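Local coordinates for B12-binding domain-containing protein (Kitasatospora setae, PDB 6WTE) that binds cobalamin and a [4Fe-4S] cluster and, as the radical SAM methylase TsrM, catalyses methyl transfer by a non-radical route, at residues Leu249-Val253 with Lys282-Arg286; Val376-Phe380 with Cys393-Phe397. All coordinates share one frame. Numbering follows the deposited sequence.

Interaction 1: Leu249-Val253 with Lys282-Arg286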
loop_
_atom_site.group_PDB
_atom_site.type_symbol
_atom_site.label_atom_id
_atom_site.label_comp_id
_atom_site.label_asym_id
_atom_site.label_seq_id
_atom_site.Cartn_x
_atom_site.Cartn_y
_atom_site.Cartn_z
ATOM N N LEU A 249 -18.270 -13.397 4.159
ATOM C CA LEU A 249 -18.677 -13.057 2.799
ATOM C C LEU A 249 -19.864 -12.103 2.805
ATOM O O LEU A 249 -19.876 -11.112 2.068
ATOM C CB LEU A 249 -19.019 -14.333 2.032
ATOM C CG LEU A 249 -17.861 -15.319 1.862
ATOM C CD1 LEU A 249 -18.394 -16.671 1.411
ATOM C CD2 LEU A 249 -16.844 -14.785 0.875
ATOM N N ALA A 250 -20.855 -12.369 3.655
ATOM C CA ALA A 250 -22.035 -11.512 3.694
ATOM C C ALA A 250 -21.686 -10.093 4.124
ATOM O O ALA A 250 -22.297 -9.133 3.639
ATOM C CB ALA A 250 -23.084 -12.103 4.632
ATOM N N SER A 251 -20.711 -9.939 5.026
ATOM C CA SER A 251 -20.328 -8.603 5.476
ATOM C C SER A 251 -19.623 -7.829 4.371
ATOM O O SER A 251 -19.883 -6.633 4.184
ATOM C CB SER A 251 -19.435 -8.693 6.716
ATOM O OG SER A 251 -20.127 -9.304 7.795
ATOM N N VAL A 252 -18.722 -8.489 3.637
ATOM C CA VAL A 252 -18.046 -7.830 2.519
ATOM C C VAL A 252 -19.065 -7.341 1.497
ATOM O O VAL A 252 -19.028 -6.184 1.062
ATOM C CB VAL A 252 -17.023 -8.777 1.866
ATOM C CG1 VAL A 252 -16.296 -8.063 0.750
ATOM C CG2 VAL A 252 -16.028 -9.280 2.894
ATOM N N VAL A 253 -19.986 -8.217 1.086
ATOM C CA VAL A 253 -20.928 -7.819 0.046
ATOM C C VAL A 253 -21.900 -6.761 0.568
ATOM O O VAL A 253 -22.292 -5.854 -0.174
ATOM C CB VAL A 253 -21.662 -9.044 -0.532
ATOM C CG1 VAL A 253 -22.545 -8.618 -1.691
ATOM C CG2 VAL A 253 -20.648 -10.097 -1.001
ATOM N N LYS A 282 -13.687 -16.655 -5.042
ATOM C CA LYS A 282 -14.757 -17.191 -5.877
ATOM C C LYS A 282 -16.090 -17.202 -5.137
ATOM O O LYS A 282 -17.131 -16.896 -5.727
ATOM C CB LYS A 282 -14.400 -18.592 -6.365
ATOM C CG LYS A 282 -13.354 -18.582 -7.462
ATOM C CD LYS A 282 -13.033 -19.990 -7.938
ATOM C CE LYS A 282 -12.179 -19.954 -9.194
ATOM N NZ LYS A 282 -11.899 -21.334 -9.702
ATOM N N ASN A 283 -16.086 -17.541 -3.845
ATOM C CA ASN A 283 -17.327 -17.483 -3.076
ATOM C C ASN A 283 -17.859 -16.057 -2.989
ATOM O O ASN A 283 -19.078 -15.830 -3.036
ATOM C CB ASN A 283 -17.104 -18.044 -1.669
ATOM C CG ASN A 283 -17.043 -19.555 -1.645
ATOM O OD1 ASN A 283 -17.569 -20.223 -2.534
ATOM N ND2 ASN A 283 -16.404 -20.105 -0.616
ATOM N N LEU A 284 -16.960 -15.081 -2.856
ATOM C CA LEU A 284 -17.375 -13.683 -2.822
ATOM C C LEU A 284 -18.046 -13.278 -4.131
ATOM O O LEU A 284 -19.109 -12.646 -4.129
ATOM C CB LEU A 284 -16.168 -12.792 -2.554
ATOM C CG LEU A 284 -16.551 -11.323 -2.378
ATOM C CD1 LEU A 284 -17.243 -11.150 -1.040
ATOM C CD2 LEU A 284 -15.320 -10.440 -2.478
ATOM N N LEU A 285 -17.419 -13.616 -5.264
ATOM C CA LEU A 285 -17.989 -13.260 -6.558
ATOM C C LEU A 285 -19.338 -13.936 -6.763
ATOM O O LEU A 285 -20.288 -13.310 -7.249
ATOM C CB LEU A 285 -17.014 -13.631 -7.675
ATOM C CG LEU A 285 -15.685 -12.869 -7.606
ATOM C CD1 LEU A 285 -14.685 -13.449 -8.602
ATOM C CD2 LEU A 285 -15.897 -11.381 -7.852
ATOM N N ARG A 286 -19.448 -15.206 -6.364
ATOM C CA ARG A 286 -20.722 -15.909 -6.462
ATOM C C ARG A 286 -21.818 -15.186 -5.685
ATOM O O ARG A 286 -22.955 -15.081 -6.157
ATOM C CB ARG A 286 -20.571 -17.346 -5.959
ATOM C CG ARG A 286 -19.733 -18.251 -6.864
ATOM C CD ARG A 286 -19.741 -19.693 -6.371
ATOM N NE ARG A 286 -18.852 -20.537 -7.167
ATOM C CZ ARG A 286 -17.668 -20.976 -6.752
ATOM N NH1 ARG A 286 -17.228 -20.670 -5.536
ATOM N NH2 ARG A 286 -16.926 -21.731 -7.552
#
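The first turn of helix 249-261 crosses the N-terminal half of helix 278-294 here, the axes of 249-253 and 282-286 passing 9.8 Å apart at -56°, with N-to-C directions diverging by the same angle. The backbones come nearest at L249 and L284, whose CA atoms lie 5.8 Å apart. L284 lies at the centre of the contact, touching L249, V252 and V253: its CA-CB bond points sideways, but the t,p rotamer (chi1 -175°, chi2 72°) carries CD1 across to V252 CG1 at 3.7 Å and V253 CG2 at 3.6 Å. L249 closes the partly exposed side, its CD1 3.6 Å from N283 CB and its CD2 4.0 Å from L284 CB. N283 OD1 accepts a weak hydrogen bond from R286 NH1 (3.1 Å). Behind the contact, K282 and R286 both form salt bridges to E317 of helix 316-325. Between these two segments the contact is aliphatic, without a hydrogen bond; farther along helix 278-294, R291 adds a weak one to A250 O.

Interaction 2: Val376-Phe380 with Cys393-Phe397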
loop_
_atom_site.group_PDB
_atom_site.type_symbol
_atom_site.label_atom_id
_atom_site.label_comp_id
_atom_site.label_asym_id
_atom_site.label_seq_id
_atom_site.Cartn_x
_atom_site.Cartn_y
_atom_site.Cartn_z
ATOM N N VAL A 376 -0.696 -5.056 -16.960
ATOM C CA VAL A 376 0.391 -5.966 -16.605
ATOM C C VAL A 376 1.579 -5.145 -16.126
ATOM O O VAL A 376 2.022 -4.219 -16.819
ATOM C CB VAL A 376 0.781 -6.855 -17.797
ATOM C CG1 VAL A 376 1.960 -7.759 -17.431
ATOM C CG2 VAL A 376 -0.407 -7.686 -18.243
ATOM N N GLU A 377 2.118 -5.504 -14.960
ATOM C CA GLU A 377 3.195 -4.760 -14.319
ATOM C C GLU A 377 4.499 -5.544 -14.378
ATOM O O GLU A 377 4.511 -6.763 -14.184
ATOM C CB GLU A 377 2.855 -4.454 -12.860
ATOM C CG GLU A 377 1.516 -3.779 -12.679
ATOM C CD GLU A 377 1.641 -2.294 -12.447
ATOM O OE1 GLU A 377 2.653 -1.698 -12.889
ATOM O OE2 GLU A 377 0.724 -1.722 -11.824
ATOM N N ALA A 378 5.591 -4.837 -14.666
ATOM C CA ALA A 378 6.937 -5.387 -14.619
ATOM C C ALA A 378 7.807 -4.550 -13.689
ATOM O O ALA A 378 7.630 -3.335 -13.573
ATOM C CB ALA A 378 7.568 -5.424 -16.014
ATOM N N LEU A 379 8.747 -5.209 -13.016
ATOM C CA LEU A 379 9.709 -4.529 -12.152
ATOM C C LEU A 379 11.109 -4.920 -12.594
ATOM O O LEU A 379 11.437 -6.109 -12.641
ATOM C CB LEU A 379 9.486 -4.883 -10.678
ATOM C CG LEU A 379 10.543 -4.350 -9.708
ATOM C CD1 LEU A 379 10.673 -2.830 -9.783
ATOM C CD2 LEU A 379 10.224 -4.804 -8.285
ATOM N N PHE A 380 11.927 -3.927 -12.936
ATOM C CA PHE A 380 13.273 -4.166 -13.430
ATOM C C PHE A 380 14.304 -3.716 -12.407
ATOM O O PHE A 380 14.099 -2.737 -11.690
ATOM C CB PHE A 380 13.511 -3.433 -14.752
ATOM C CG PHE A 380 12.670 -3.948 -15.881
ATOM C CD1 PHE A 380 12.530 -5.314 -16.087
ATOM C CD2 PHE A 380 12.004 -3.072 -16.726
ATOM C CE1 PHE A 380 11.752 -5.796 -17.122
ATOM C CE2 PHE A 380 11.229 -3.546 -17.768
ATOM C CZ PHE A 380 11.097 -4.908 -17.964
ATOM N N CYS A 393 12.072 -9.269 -21.256
ATOM C CA CYS A 393 10.799 -9.066 -20.576
ATOM C C CYS A 393 9.936 -8.042 -21.304
ATOM O O CYS A 393 8.733 -8.264 -21.492
ATOM C CB CYS A 393 11.037 -8.633 -19.128
ATOM S SG CYS A 393 9.513 -8.435 -18.200
ATOM N N VAL A 394 10.529 -6.921 -21.728
ATOM C CA VAL A 394 9.774 -5.914 -22.473
ATOM C C VAL A 394 9.124 -6.545 -23.695
ATOM O O VAL A 394 7.916 -6.404 -23.918
ATOM C CB VAL A 394 10.681 -4.735 -22.868
ATOM C CG1 VAL A 394 10.016 -3.884 -23.950
ATOM C CG2 VAL A 394 10.996 -3.878 -21.646
ATOM N N ASP A 395 9.912 -7.283 -24.485
ATOM C CA ASP A 395 9.394 -7.873 -25.717
ATOM C C ASP A 395 8.251 -8.837 -25.440
ATOM O O ASP A 395 7.227 -8.817 -26.135
ATOM C CB ASP A 395 10.518 -8.588 -26.471
ATOM C CG ASP A 395 11.488 -7.622 -27.121
ATOM O OD1 ASP A 395 11.169 -6.419 -27.200
ATOM O OD2 ASP A 395 12.568 -8.066 -27.552
ATOM N N ALA A 396 8.409 -9.697 -24.433
ATOM C CA ALA A 396 7.374 -10.682 -24.144
ATOM C C ALA A 396 6.128 -10.028 -23.555
ATOM O O ALA A 396 5.003 -10.362 -23.946
ATOM C CB ALA A 396 7.916 -11.744 -23.196
ATOM N N PHE A 397 6.306 -9.096 -22.611
ATOM C CA PHE A 397 5.155 -8.429 -22.005
ATOM C C PHE A 397 4.392 -7.587 -23.026
ATOM O O PHE A 397 3.157 -7.608 -23.059
ATOM C CB PHE A 397 5.594 -7.555 -20.826
ATOM C CG PHE A 397 5.771 -8.303 -19.542
ATOM C CD1 PHE A 397 6.049 -9.661 -19.531
ATOM C CD2 PHE A 397 5.645 -7.641 -18.324
ATOM C CE1 PHE A 397 6.220 -10.341 -18.324
ATOM C CE2 PHE A 397 5.814 -8.319 -17.119
ATOM C CZ PHE A 397 6.095 -9.671 -17.126
#
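Two phenylalanines, one from each side, fill the space between strand 376-380 and helix 393-397, which run antiparallel (176°) with axes 10.3 Å apart. F397, at chi1 -83°, reaches from the helix toward the strand: CD2 lies 3.8 Å from V376 CG1, CE2 lies 3.6 Å from A378 CB, and the same CE2 presents the ring edge to E377 O at 3.6 Å. F380 starts sideways from the strand, yet chi1 of -66° swings its ring to the helix, placing CE1 3.5 Å from C393 CB and CZ 3.8 Å from V394 CG2. The t rotamer of C393 (chi1 -177°) sends SG between the two rings, 4.2 Å from A378 CB and beside the F380 edge, 4.8 Å from the ring centroid. E377 points the opposite way, its side chain about 8 Å from the bound cobalamin. With no hydrogen bond across it, the contact is a hydrophobic, sulfur-aromatic seam fastening the strand to the helix of its beta-alpha-beta unit.

How the interactions relate
Both contacts belong to the radical SAM core and follow one another along the chain, interaction 1 closing before interaction 2 opens. Their centres lie 32 Å apart and their nearest atoms about 18 Å, so they do not touch. Interaction 1 joins two successive helices, 249-261 and 278-294, on either side in sequence of strand 266-269; interaction 2 packs strand 373-380 against helix 387-398, which leads on to strand 404-412. Strands 266-269 and 373-380 share one sheet, linked through the parallel strands 304-309 and 327-335. The contacts thus mark an early and a late part of the beta-alpha architecture around the cofactors: the side chain of V252 is about 12 Å from the bound cobalamin, that of E377 closer.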